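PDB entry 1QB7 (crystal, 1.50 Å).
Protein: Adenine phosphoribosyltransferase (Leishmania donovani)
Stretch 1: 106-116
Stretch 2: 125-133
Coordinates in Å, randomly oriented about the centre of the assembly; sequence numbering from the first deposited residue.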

ATOM      1  N   ASN A 106      -6.853  10.912  -2.724  1.00 17.63           N
ATOM      2  CA  ASN A 106      -6.598  11.514  -1.411  1.00 18.64           C
ATOM      3  C   ASN A 106      -7.745  12.365  -0.844  1.00 19.60           C
ATOM      4  O   ASN A 106      -8.450  13.049  -1.590  1.00 20.20           O
ATOM      5  CB  ASN A 106      -5.311  12.356  -1.465  1.00 19.34           C
ATOM      6  CG  ASN A 106      -4.130  11.678  -0.793  1.00 21.10           C
ATOM      7  OD1 ASN A 106      -4.278  10.628  -0.168  1.00 21.71           O
ATOM      8  ND2 ASN A 106      -2.949  12.282  -0.910  1.00 18.69           N
ATOM      9  N   ALA A 107      -7.880  12.357   0.487  1.00 19.13           N
ATOM     10  CA  ALA A 107      -8.919  13.116   1.191  1.00 17.78           C
ATOM     11  C   ALA A 107      -8.391  14.382   1.890  1.00 17.49           C
ATOM     12  O   ALA A 107      -7.208  14.472   2.236  1.00 17.71           O
ATOM     13  CB  ALA A 107      -9.628  12.211   2.205  1.00 17.89           C
ATOM     14  N   GLY A 108      -9.292  15.344   2.103  1.00 16.12           N
ATOM     15  CA  GLY A 108      -8.953  16.604   2.751  1.00 17.03           C
ATOM     16  C   GLY A 108      -8.445  17.673   1.792  1.00 19.35           C
ATOM     17  O   GLY A 108      -8.545  17.520   0.570  1.00 19.79           O
ATOM     18  N   LEU A 109      -7.983  18.796   2.339  1.00 18.49           N
ATOM     19  CA  LEU A 109      -7.412  19.846   1.506  1.00 18.40           C
ATOM     20  C   LEU A 109      -6.059  19.286   1.109  1.00 18.30           C
ATOM     21  O   LEU A 109      -5.303  18.830   1.963  1.00 18.00           O
ATOM     22  CB  LEU A 109      -7.206  21.134   2.297  1.00 20.11           C
ATOM     23  CG  LEU A 109      -8.450  21.865   2.763  1.00 21.10           C
ATOM     24  CD1 LEU A 109      -8.023  23.162   3.427  1.00 22.61           C
ATOM     25  CD2 LEU A 109      -9.357  22.132   1.579  1.00 21.89           C
ATOM     26  N   LEU A 110      -5.748  19.319  -0.179  1.00 18.26           N
ATOM     27  CA  LEU A 110      -4.491  18.761  -0.653  1.00 17.59           C
ATOM     28  C   LEU A 110      -3.523  19.776  -1.224  1.00 16.50           C
ATOM     29  O   LEU A 110      -3.898  20.902  -1.549  1.00 17.76           O
ATOM     30  CB  LEU A 110      -4.763  17.721  -1.741  1.00 16.57           C
ATOM     31  CG  LEU A 110      -5.858  16.673  -1.556  1.00 16.48           C
ATOM     32  CD1 LEU A 110      -5.929  15.836  -2.822  1.00 13.76           C
ATOM     33  CD2 LEU A 110      -5.586  15.803  -0.331  1.00 14.42           C
ATOM     34  N   ILE A 111      -2.266  19.358  -1.314  1.00 17.04           N
ATOM     35  CA  ILE A 111      -1.198  20.153  -1.909  1.00 18.37           C
ATOM     36  C   ILE A 111      -0.760  19.283  -3.085  1.00 17.80           C
ATOM     37  O   ILE A 111      -0.482  18.103  -2.891  1.00 17.47           O
ATOM     38  CB  ILE A 111       0.029  20.314  -0.968  1.00 19.68           C
ATOM     39  CG1 ILE A 111      -0.392  20.917   0.375  1.00 19.14           C
ATOM     40  CG2 ILE A 111       1.099  21.189  -1.646  1.00 17.18           C
ATOM     41  CD1 ILE A 111       0.743  21.038   1.374  1.00 18.33           C
ATOM     42  N   ARG A 112      -0.735  19.836  -4.298  1.00 17.02           N
ATOM     43  CA  ARG A 112      -0.316  19.057  -5.466  1.00 16.97           C
ATOM     44  C   ARG A 112       1.085  19.426  -5.940  1.00 17.20           C
ATOM     45  O   ARG A 112       1.509  20.576  -5.813  1.00 16.28           O
ATOM     46  CB  ARG A 112      -1.313  19.204  -6.620  1.00 17.16           C
ATOM     47  CG  ARG A 112      -1.333  20.576  -7.274  1.00 19.10           C
ATOM     48  CD  ARG A 112      -2.138  20.554  -8.565  1.00 20.45           C
ATOM     49  NE  ARG A 112      -2.133  21.849  -9.243  1.00 23.70           N
ATOM     50  CZ  ARG A 112      -3.076  22.770  -9.095  1.00 24.85           C
ATOM     51  NH1 ARG A 112      -4.116  22.538  -8.301  1.00 29.61           N
ATOM     52  NH2 ARG A 112      -2.988  23.921  -9.746  1.00 25.24           N
ATOM     53  N   SER A 113       1.797  18.441  -6.485  1.00 16.56           N
ATOM     54  CA  SER A 113       3.151  18.650  -6.988  1.00 15.37           C
ATOM     55  C   SER A 113       3.136  19.332  -8.359  1.00 16.87           C
ATOM     56  O   SER A 113       2.095  19.430  -9.005  1.00 16.95           O
ATOM     57  CB  SER A 113       3.913  17.323  -7.062  1.00 14.73           C
ATOM     58  OG  SER A 113       3.336  16.445  -8.011  1.00 15.59           O
ATOM     59  N   GLU A 114       4.303  19.786  -8.800  1.00 18.11           N
ATOM     60  CA  GLU A 114       4.432  20.478 -10.076  1.00 17.48           C
ATOM     61  C   GLU A 114       5.502  19.792 -10.903  1.00 17.84           C
ATOM     62  O   GLU A 114       6.643  20.254 -10.967  1.00 18.16           O
ATOM     63  CB  GLU A 114       4.805  21.938  -9.825  1.00 19.12           C
ATOM     64  CG  GLU A 114       3.775  22.675  -8.984  1.00 22.92           C
ATOM     65  CD  GLU A 114       4.169  24.100  -8.645  1.00 27.02           C
ATOM     66  OE1 GLU A 114       5.300  24.517  -8.980  1.00 32.76           O
ATOM     67  OE2 GLU A 114       3.338  24.805  -8.033  1.00 25.88           O
ATOM     68  N   PRO A 115       5.147  18.667 -11.550  1.00 18.25           N
ATOM     69  CA  PRO A 115       6.111  17.928 -12.369  1.00 16.38           C
ATOM     70  C   PRO A 115       6.617  18.715 -13.576  1.00 19.72           C
ATOM     71  O   PRO A 115       5.943  19.623 -14.069  1.00 17.30           O
ATOM     72  CB  PRO A 115       5.320  16.686 -12.783  1.00 15.81           C
ATOM     73  CG  PRO A 115       3.900  17.160 -12.798  1.00 16.56           C
ATOM     74  CD  PRO A 115       3.820  18.017 -11.572  1.00 14.69           C
ATOM     75  N   TYR A 116       7.829  18.388 -14.020  1.00 21.40           N
ATOM     76  CA  TYR A 116       8.420  19.041 -15.188  1.00 24.05           C
ATOM     77  C   TYR A 116       7.708  18.537 -16.440  1.00 27.26           C
ATOM     78  O   TYR A 116       7.046  17.497 -16.404  1.00 27.92           O
ATOM     79  CB  TYR A 116       9.907  18.697 -15.305  1.00 25.81           C
ATOM     80  CG  TYR A 116      10.791  19.234 -14.205  1.00 30.18           C
ATOM     81  CD1 TYR A 116      10.404  20.326 -13.422  1.00 31.96           C
ATOM     82  CD2 TYR A 116      12.040  18.664 -13.966  1.00 34.17           C
ATOM     83  CE1 TYR A 116      11.246  20.836 -12.430  1.00 33.95           C
ATOM     84  CE2 TYR A 116      12.883  19.163 -12.984  1.00 36.25           C
ATOM     85  CZ  TYR A 116      12.484  20.247 -12.220  1.00 36.38           C
ATOM     86  OH  TYR A 116      13.340  20.730 -11.258  1.00 39.80           O
ATOM     87  N   PRO A 125       4.194  12.863 -16.936  1.00 45.72           N
ATOM     88  CA  PRO A 125       4.440  13.092 -15.508  1.00 41.92           C
ATOM     89  C   PRO A 125       3.160  13.047 -14.677  1.00 37.04           C
ATOM     90  O   PRO A 125       2.096  13.455 -15.136  1.00 36.73           O
ATOM     91  CB  PRO A 125       5.074  14.482 -15.497  1.00 43.77           C
ATOM     92  CG  PRO A 125       4.417  15.150 -16.654  1.00 45.66           C
ATOM     93  CD  PRO A 125       4.474  14.084 -17.712  1.00 45.46           C
ATOM     94  N   GLU A 126       3.272  12.547 -13.451  1.00 31.98           N
ATOM     95  CA  GLU A 126       2.117  12.437 -12.567  1.00 28.96           C
ATOM     96  C   GLU A 126       2.069  13.546 -11.528  1.00 25.84           C
ATOM     97  O   GLU A 126       3.067  13.852 -10.878  1.00 23.84           O
ATOM     98  CB  GLU A 126       2.138  11.101 -11.827  1.00 30.33           C
ATOM     99  CG  GLU A 126       2.410   9.894 -12.697  1.00 37.34           C
ATOM    100  CD  GLU A 126       2.547   8.625 -11.880  1.00 39.63           C
ATOM    101  OE1 GLU A 126       1.507   8.096 -11.438  1.00 43.96           O
ATOM    102  OE2 GLU A 126       3.691   8.162 -11.669  1.00 42.48           O
ATOM    103  N   VAL A 127       0.909  14.173 -11.400  1.00 21.47           N
ATOM    104  CA  VAL A 127       0.727  15.201 -10.395  1.00 19.62           C
ATOM    105  C   VAL A 127       0.334  14.411  -9.145  1.00 20.12           C
ATOM    106  O   VAL A 127      -0.660  13.684  -9.156  1.00 20.04           O
ATOM    107  CB  VAL A 127      -0.404  16.177 -10.782  1.00 17.16           C
ATOM    108  CG1 VAL A 127      -0.658  17.175  -9.656  1.00 15.54           C
ATOM    109  CG2 VAL A 127      -0.042  16.901 -12.069  1.00 18.43           C
ATOM    110  N   MET A 128       1.158  14.494  -8.102  1.00 19.60           N
ATOM    111  CA  MET A 128       0.899  13.781  -6.853  1.00 17.10           C
ATOM    112  C   MET A 128       0.557  14.752  -5.729  1.00 16.42           C
ATOM    113  O   MET A 128       0.882  15.936  -5.802  1.00 16.36           O
ATOM    114  CB  MET A 128       2.104  12.916  -6.488  1.00 18.76           C
ATOM    115  CG  MET A 128       2.423  11.834  -7.521  1.00 18.78           C
ATOM    116  SD  MET A 128       1.134  10.573  -7.657  1.00 21.66           S
ATOM    117  CE  MET A 128       1.501   9.588  -6.225  1.00 19.02           C
ATOM    118  N   THR A 129      -0.107  14.248  -4.687  1.00 15.67           N
ATOM    119  CA  THR A 129      -0.523  15.087  -3.565  1.00 15.08           C
ATOM    120  C   THR A 129      -0.342  14.459  -2.183  1.00 14.43           C
ATOM    121  O   THR A 129      -0.066  13.268  -2.040  1.00 14.64           O
ATOM    122  CB  THR A 129      -2.041  15.437  -3.651  1.00 15.71           C
ATOM    123  OG1 THR A 129      -2.822  14.265  -3.371  1.00 14.61           O
ATOM    124  CG2 THR A 129      -2.419  15.964  -5.026  1.00 15.06           C
ATOM    125  N   ILE A 130      -0.496  15.311  -1.177  1.00 15.54           N
ATOM    126  CA  ILE A 130      -0.478  14.929   0.233  1.00 15.32           C
ATOM    127  C   ILE A 130      -1.498  15.892   0.834  1.00 15.53           C
ATOM    128  O   ILE A 130      -1.750  16.965   0.274  1.00 15.74           O
ATOM    129  CB  ILE A 130       0.892  15.142   0.967  1.00 14.42           C
ATOM    130  CG1 ILE A 130       1.316  16.610   0.928  1.00 17.23           C
ATOM    131  CG2 ILE A 130       1.960  14.187   0.434  1.00 14.02           C
ATOM    132  CD1 ILE A 130       2.498  16.912   1.811  1.00 15.61           C
ATOM    133  N   ARG A 131      -2.124  15.499   1.935  1.00 13.99           N
ATOM    134  CA  ARG A 131      -3.095  16.367   2.571  1.00 14.09           C
ATOM    135  C   ARG A 131      -2.356  17.543   3.203  1.00 15.69           C
ATOM    136  O   ARG A 131      -1.295  17.378   3.803  1.00 16.90           O
ATOM    137  CB  ARG A 131      -3.889  15.612   3.641  1.00 13.27           C
ATOM    138  CG  ARG A 131      -5.099  16.384   4.174  1.00 14.39           C
ATOM    139  CD  ARG A 131      -5.729  15.725   5.398  1.00 12.45           C
ATOM    140  NE  ARG A 131      -4.838  15.773   6.555  1.00 13.16           N
ATOM    141  CZ  ARG A 131      -4.031  14.785   6.933  1.00 14.94           C
ATOM    142  NH1 ARG A 131      -4.000  13.634   6.264  1.00 13.90           N
ATOM    143  NH2 ARG A 131      -3.252  14.943   7.996  1.00 14.86           N
ATOM    144  N   TYR A 132      -2.896  18.735   3.007  1.00 17.85           N
ATOM    145  CA  TYR A 132      -2.322  19.953   3.555  1.00 18.50           C
ATOM    146  C   TYR A 132      -2.230  19.812   5.072  1.00 18.67           C
ATOM    147  O   TYR A 132      -3.227  19.537   5.727  1.00 19.26           O
ATOM    148  CB  TYR A 132      -3.235  21.131   3.202  1.00 19.38           C
ATOM    149  CG  TYR A 132      -2.738  22.476   3.660  1.00 22.17           C
ATOM    150  CD1 TYR A 132      -3.048  22.960   4.931  1.00 22.36           C
ATOM    151  CD2 TYR A 132      -1.977  23.279   2.815  1.00 23.61           C
ATOM    152  CE1 TYR A 132      -2.611  24.213   5.347  1.00 26.49           C
ATOM    153  CE2 TYR A 132      -1.537  24.532   3.218  1.00 27.02           C
ATOM    154  CZ  TYR A 132      -1.856  24.997   4.482  1.00 27.43           C
ATOM    155  OH  TYR A 132      -1.439  26.252   4.873  1.00 30.45           O
ATOM    156  N   GLY A 133      -1.028  19.960   5.617  1.00 17.85           N
ATOM    157  CA  GLY A 133      -0.857  19.866   7.056  1.00 18.27           C
ATOM    158  C   GLY A 133      -0.484  18.496   7.590  1.00 18.79           C
ATOM    159  O   GLY A 133      -0.324  18.337   8.798  1.00 19.54           O
TER
HETATM  160  O   HOH W   1      -5.599  12.766   4.049  1.00 22.06           O

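The two stretches are joined chiefly through their backbones, as neighbouring antiparallel strands whose axes approach to 4.6 Å at 157°. The shortest hydrogen bond runs from Tyr132 N to Leu109 O (2.6 Å). Ile111 and Ile130 form the hydrogen-bonded pair at the centre, with Ile111 N donating to Ile130 O at 2.9 Å and Ile130 N returning a longer bond to Ile111 O at 3.3 Å. The ladder continues beyond the strand 110-112, where Ser113 N donates to Met128 O (2.8 Å). There the return bond is made by a side chain: Met128 N donates to Ser113 OG (2.9 Å), so the serine hydroxyl takes the place of a backbone carbonyl.

Between these rungs, at the non-hydrogen-bonded pairs Leu110-Arg131 and Arg112-Thr129, CA-H groups face carbonyl oxygens, most closely Thr129 CA and Ile111 O at 3.1 Å. Near the start of the first stretch, Asn106 ND2 donates to Thr129 OG1 (3.2 Å), tying a loop residue to the strand. A water bridges the stretches nearby, donating to Ala107 O (3.0 Å) and accepting from Arg131 NH1 (2.9 Å).

Apolar packing fills the space around this framework. Ile111 and Ile130 share one sheet face, where Ile111 CB lies 4.4 Å from Ile130 CG1, and Ile111 CG1 also meets Tyr132 CD2 obliquely at 3.7 Å. On the face carrying Arg112 and Thr129, Arg112 CB lies 3.8 Å from Thr129 CG2 and 3.7 Å from Val127 CG1, while the end of the arginine leads away. Gly108 suits its tight position: a CB there would fall 2.7 Å from Arg131 CD, and its backbone angles alone favour glycine. At the far end, Pro115 CB touches Pro125 CB at 3.5 Å, extending the contact past the last backbone hydrogen bonds.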